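Long-range contact in putative cytosolic protein (PDB 6AHX), which probably senses copper and represses transcription of a copper-responsive operon as a CsoR-type regulator: residues K17-V22 against V66-H71. Sequence-based numbering, arbitrary orientation.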
ATOM      1  N   LYS A  17       8.143 -13.338  16.391  1.00 56.89           N
ATOM      2  CA  LYS A  17       7.315 -12.176  16.933  1.00 49.57           C
ATOM      3  C   LYS A  17       6.040 -11.928  16.140  1.00 42.65           C
ATOM      4  O   LYS A  17       4.993 -11.925  16.734  1.00 42.25           O
ATOM      5  CB  LYS A  17       8.103 -10.876  17.033  1.00 50.16           C
ATOM      6  CG  LYS A  17       7.294  -9.739  17.623  1.00 48.39           C
ATOM      7  CD  LYS A  17       8.185  -8.713  18.318  1.00 51.94           C
ATOM      8  CE  LYS A  17       7.588  -7.312  18.251  1.00 55.09           C
ATOM      9  NZ  LYS A  17       6.353  -7.026  19.045  1.00 53.30           N
ATOM     10  N   TYR A  18       6.104 -11.720  14.824  1.00 38.13           N
ATOM     11  CA  TYR A  18       4.863 -11.578  14.024  1.00 35.61           C
ATOM     12  C   TYR A  18       4.558 -12.877  13.344  1.00 37.66           C
ATOM     13  O   TYR A  18       5.462 -13.543  12.834  1.00 36.22           O
ATOM     14  CB  TYR A  18       4.949 -10.414  12.998  1.00 31.91           C
ATOM     15  CG  TYR A  18       5.069  -9.094  13.697  1.00 29.00           C
ATOM     16  CD1 TYR A  18       3.979  -8.506  14.274  1.00 28.31           C
ATOM     17  CD2 TYR A  18       6.287  -8.472  13.838  1.00 28.93           C
ATOM     18  CE1 TYR A  18       4.098  -7.304  14.937  1.00 31.17           C
ATOM     19  CE2 TYR A  18       6.429  -7.266  14.509  1.00 26.60           C
ATOM     20  CZ  TYR A  18       5.346  -6.700  15.063  1.00 27.88           C
ATOM     21  OH  TYR A  18       5.471  -5.553  15.761  1.00 29.84           O
ATOM     22  N   ARG A  19       3.287 -13.239  13.288  1.00 38.20           N
ATOM     23  CA  ARG A  19       2.935 -14.457  12.568  1.00 44.38           C
ATOM     24  C   ARG A  19       3.344 -14.381  11.115  1.00 48.62           C
ATOM     25  O   ARG A  19       3.274 -13.316  10.485  1.00 46.31           O
ATOM     26  CB  ARG A  19       1.466 -14.780  12.713  1.00 51.91           C
ATOM     27  CG  ARG A  19       1.176 -15.371  14.108  1.00 62.73           C
ATOM     28  CD  ARG A  19      -0.289 -15.754  14.370  1.00 71.42           C
ATOM     29  NE  ARG A  19      -1.200 -14.643  14.058  1.00 74.94           N
ATOM     30  CZ  ARG A  19      -1.819 -14.430  12.894  1.00 72.67           C
ATOM     31  NH1 ARG A  19      -1.682 -15.275  11.874  1.00 77.32           N
ATOM     32  NH2 ARG A  19      -2.598 -13.354  12.750  1.00 74.72           N
ATOM     33  N   LYS A  20       3.835 -15.507  10.604  1.00 51.13           N
ATOM     34  CA  LYS A  20       4.174 -15.641   9.182  1.00 55.71           C
ATOM     35  C   LYS A  20       3.097 -15.109   8.219  1.00 43.87           C
ATOM     36  O   LYS A  20       3.414 -14.472   7.229  1.00 43.89           O
ATOM     37  CB  LYS A  20       4.553 -17.094   8.840  1.00 63.68           C
ATOM     38  CG  LYS A  20       5.974 -17.224   8.274  1.00 85.51           C
ATOM     39  CD  LYS A  20       7.087 -16.659   9.210  1.00 98.39           C
ATOM     40  CE  LYS A  20       8.215 -17.661   9.537  1.00101.54           C
ATOM     41  NZ  LYS A  20       8.719 -18.461   8.368  1.00 99.70           N
ATOM     42  N   GLN A  21       1.842 -15.342   8.539  1.00 40.05           N
ATOM     43  CA  GLN A  21       0.745 -14.785   7.762  1.00 47.89           C
ATOM     44  C   GLN A  21       0.765 -13.271   7.631  1.00 41.18           C
ATOM     45  O   GLN A  21       0.427 -12.781   6.564  1.00 39.42           O
ATOM     46  CB  GLN A  21      -0.600 -15.252   8.286  1.00 57.23           C
ATOM     47  CG  GLN A  21      -0.953 -16.617   7.705  1.00 77.82           C
ATOM     48  CD  GLN A  21      -1.823 -17.490   8.598  1.00101.58           C
ATOM     49  OE1 GLN A  21      -2.369 -17.043   9.618  1.00116.27           O
ATOM     50  NE2 GLN A  21      -1.952 -18.765   8.209  1.00117.10           N
ATOM     51  N   VAL A  22       1.164 -12.562   8.692  1.00 37.35           N
ATOM     52  CA  VAL A  22       1.399 -11.095   8.632  1.00 40.45           C
ATOM     53  C   VAL A  22       2.508 -10.731   7.643  1.00 33.92           C
ATOM     54  O   VAL A  22       2.326  -9.886   6.804  1.00 31.95           O
ATOM     55  CB  VAL A  22       1.756 -10.499   9.989  1.00 38.94           C
ATOM     56  CG1 VAL A  22       2.257  -9.084   9.828  1.00 39.31           C
ATOM     57  CG2 VAL A  22       0.531 -10.517  10.910  1.00 45.03           C
ATOM     58  N   VAL A  66      -5.113  -7.026  12.133  1.00 24.55           N
ATOM     59  CA  VAL A  66      -4.577  -8.315  12.546  1.00 27.69           C
ATOM     60  C   VAL A  66      -3.392  -8.132  13.499  1.00 31.83           C
ATOM     61  O   VAL A  66      -3.253  -8.867  14.498  1.00 30.80           O
ATOM     62  CB  VAL A  66      -4.124  -9.132  11.317  1.00 27.76           C
ATOM     63  CG1 VAL A  66      -3.272 -10.352  11.666  1.00 29.07           C
ATOM     64  CG2 VAL A  66      -5.313  -9.539  10.503  1.00 29.27           C
ATOM     65  N   ILE A  67      -2.505  -7.212  13.157  1.00 27.79           N
ATOM     66  CA  ILE A  67      -1.335  -6.962  13.964  1.00 28.22           C
ATOM     67  C   ILE A  67      -1.753  -6.374  15.298  1.00 27.49           C
ATOM     68  O   ILE A  67      -1.263  -6.784  16.337  1.00 27.57           O
ATOM     69  CB  ILE A  67      -0.377  -5.969  13.253  1.00 31.86           C
ATOM     70  CG1 ILE A  67       0.269  -6.621  11.986  1.00 32.27           C
ATOM     71  CG2 ILE A  67       0.706  -5.367  14.213  1.00 31.04           C
ATOM     72  CD1 ILE A  67       0.977  -5.576  11.107  1.00 31.44           C
ATOM     73  N   PHE A  68      -2.620  -5.382  15.254  1.00 27.70           N
ATOM     74  CA  PHE A  68      -3.176  -4.829  16.478  1.00 29.41           C
ATOM     75  C   PHE A  68      -3.844  -5.899  17.398  1.00 26.38           C
ATOM     76  O   PHE A  68      -3.612  -5.908  18.599  1.00 27.02           O
ATOM     77  CB  PHE A  68      -4.136  -3.663  16.177  1.00 28.97           C
ATOM     78  CG  PHE A  68      -4.427  -2.807  17.380  1.00 31.05           C
ATOM     79  CD1 PHE A  68      -3.602  -1.787  17.747  1.00 34.64           C
ATOM     80  CD2 PHE A  68      -5.517  -3.047  18.162  1.00 32.98           C
ATOM     81  CE1 PHE A  68      -3.876  -0.993  18.869  1.00 30.54           C
ATOM     82  CE2 PHE A  68      -5.810  -2.254  19.268  1.00 34.63           C
ATOM     83  CZ  PHE A  68      -4.975  -1.244  19.633  1.00 32.47           C
ATOM     84  N   ALA A  69      -4.645  -6.797  16.844  1.00 26.96           N
ATOM     85  CA  ALA A  69      -5.164  -7.922  17.610  1.00 26.15           C
ATOM     86  C   ALA A  69      -4.103  -8.843  18.209  1.00 27.75           C
ATOM     87  O   ALA A  69      -4.130  -9.157  19.389  1.00 32.56           O
ATOM     88  CB  ALA A  69      -6.129  -8.732  16.774  1.00 29.03           C
ATOM     89  N   ASP A  70      -3.172  -9.285  17.408  1.00 28.23           N
ATOM     90  CA  ASP A  70      -2.075 -10.108  17.918  1.00 29.78           C
ATOM     91  C   ASP A  70      -1.129  -9.503  18.959  1.00 28.72           C
ATOM     92  O   ASP A  70      -0.526 -10.237  19.720  1.00 31.89           O
ATOM     93  CB  ASP A  70      -1.204 -10.563  16.759  1.00 32.75           C
ATOM     94  CG  ASP A  70      -1.911 -11.478  15.815  1.00 33.91           C
ATOM     95  OD1 ASP A  70      -3.075 -11.819  16.065  1.00 36.03           O
ATOM     96  OD2 ASP A  70      -1.262 -11.821  14.781  1.00 39.67           O
ATOM     97  N   HIS A  71      -0.934  -8.186  18.932  1.00 29.95           N
ATOM     98  CA  HIS A  71       0.072  -7.512  19.737  1.00 27.89           C
ATOM     99  C   HIS A  71      -0.524  -6.338  20.467  1.00 26.17           C
ATOM    100  O   HIS A  71       0.158  -5.392  20.762  1.00 28.85           O
ATOM    101  CB  HIS A  71       1.264  -7.090  18.849  1.00 29.35           C
ATOM    102  CG  HIS A  71       1.897  -8.247  18.143  1.00 34.34           C
ATOM    103  ND1 HIS A  71       2.829  -9.056  18.755  1.00 40.49           N
ATOM    104  CD2 HIS A  71       1.663  -8.801  16.925  1.00 35.50           C
ATOM    105  CE1 HIS A  71       3.152 -10.056  17.949  1.00 37.67           C
ATOM    106  NE2 HIS A  71       2.446  -9.935  16.839  1.00 39.38           N
TER
HETATM  107  O   HOH W   1       1.502 -11.537  14.427  1.00 29.82           O
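R19 and D70 form a salt bridge in which a single carboxylate oxygen takes two donors: R19 NE and NH2 each lie 2.9 Å from D70 OD2, both bent at the hydrogen and the NH2 bond weak. The guanidinium and carboxylate planes stand 72° apart, and NE meets OD2 from above the carboxylate plane. A water links the same oxygen to both segments, accepting from the backbone N of R19 at 2.7 Å, donating to D70 OD2 and bonding H71 NE2 at 3.0 Å in the plane of the imidazole. OD2 thus collects three donors, which would probably favour its ionised form. These bonds join the open end of an antiparallel helical hairpin, where the start of helix 20-41 meets the end of helix 46-70, consistent with the CsoR fold, in which two such hairpins pair as an antiparallel four-helix bundle. H71, leaving the helix, receives the edge of the Y18 ring on its face, a tilted edge-to-face pair with planes at 61°, while Y18 OH bonds R44 O of the second subunit. Deeper in, Y18 CE1 touches I67 CG2. With V22 CG1 anti to the backbone N (chi1 168°), that methyl meets I67 CG1 at 3.8 Å, and V22 CG2 packs on V66 CG1 at 3.9 Å.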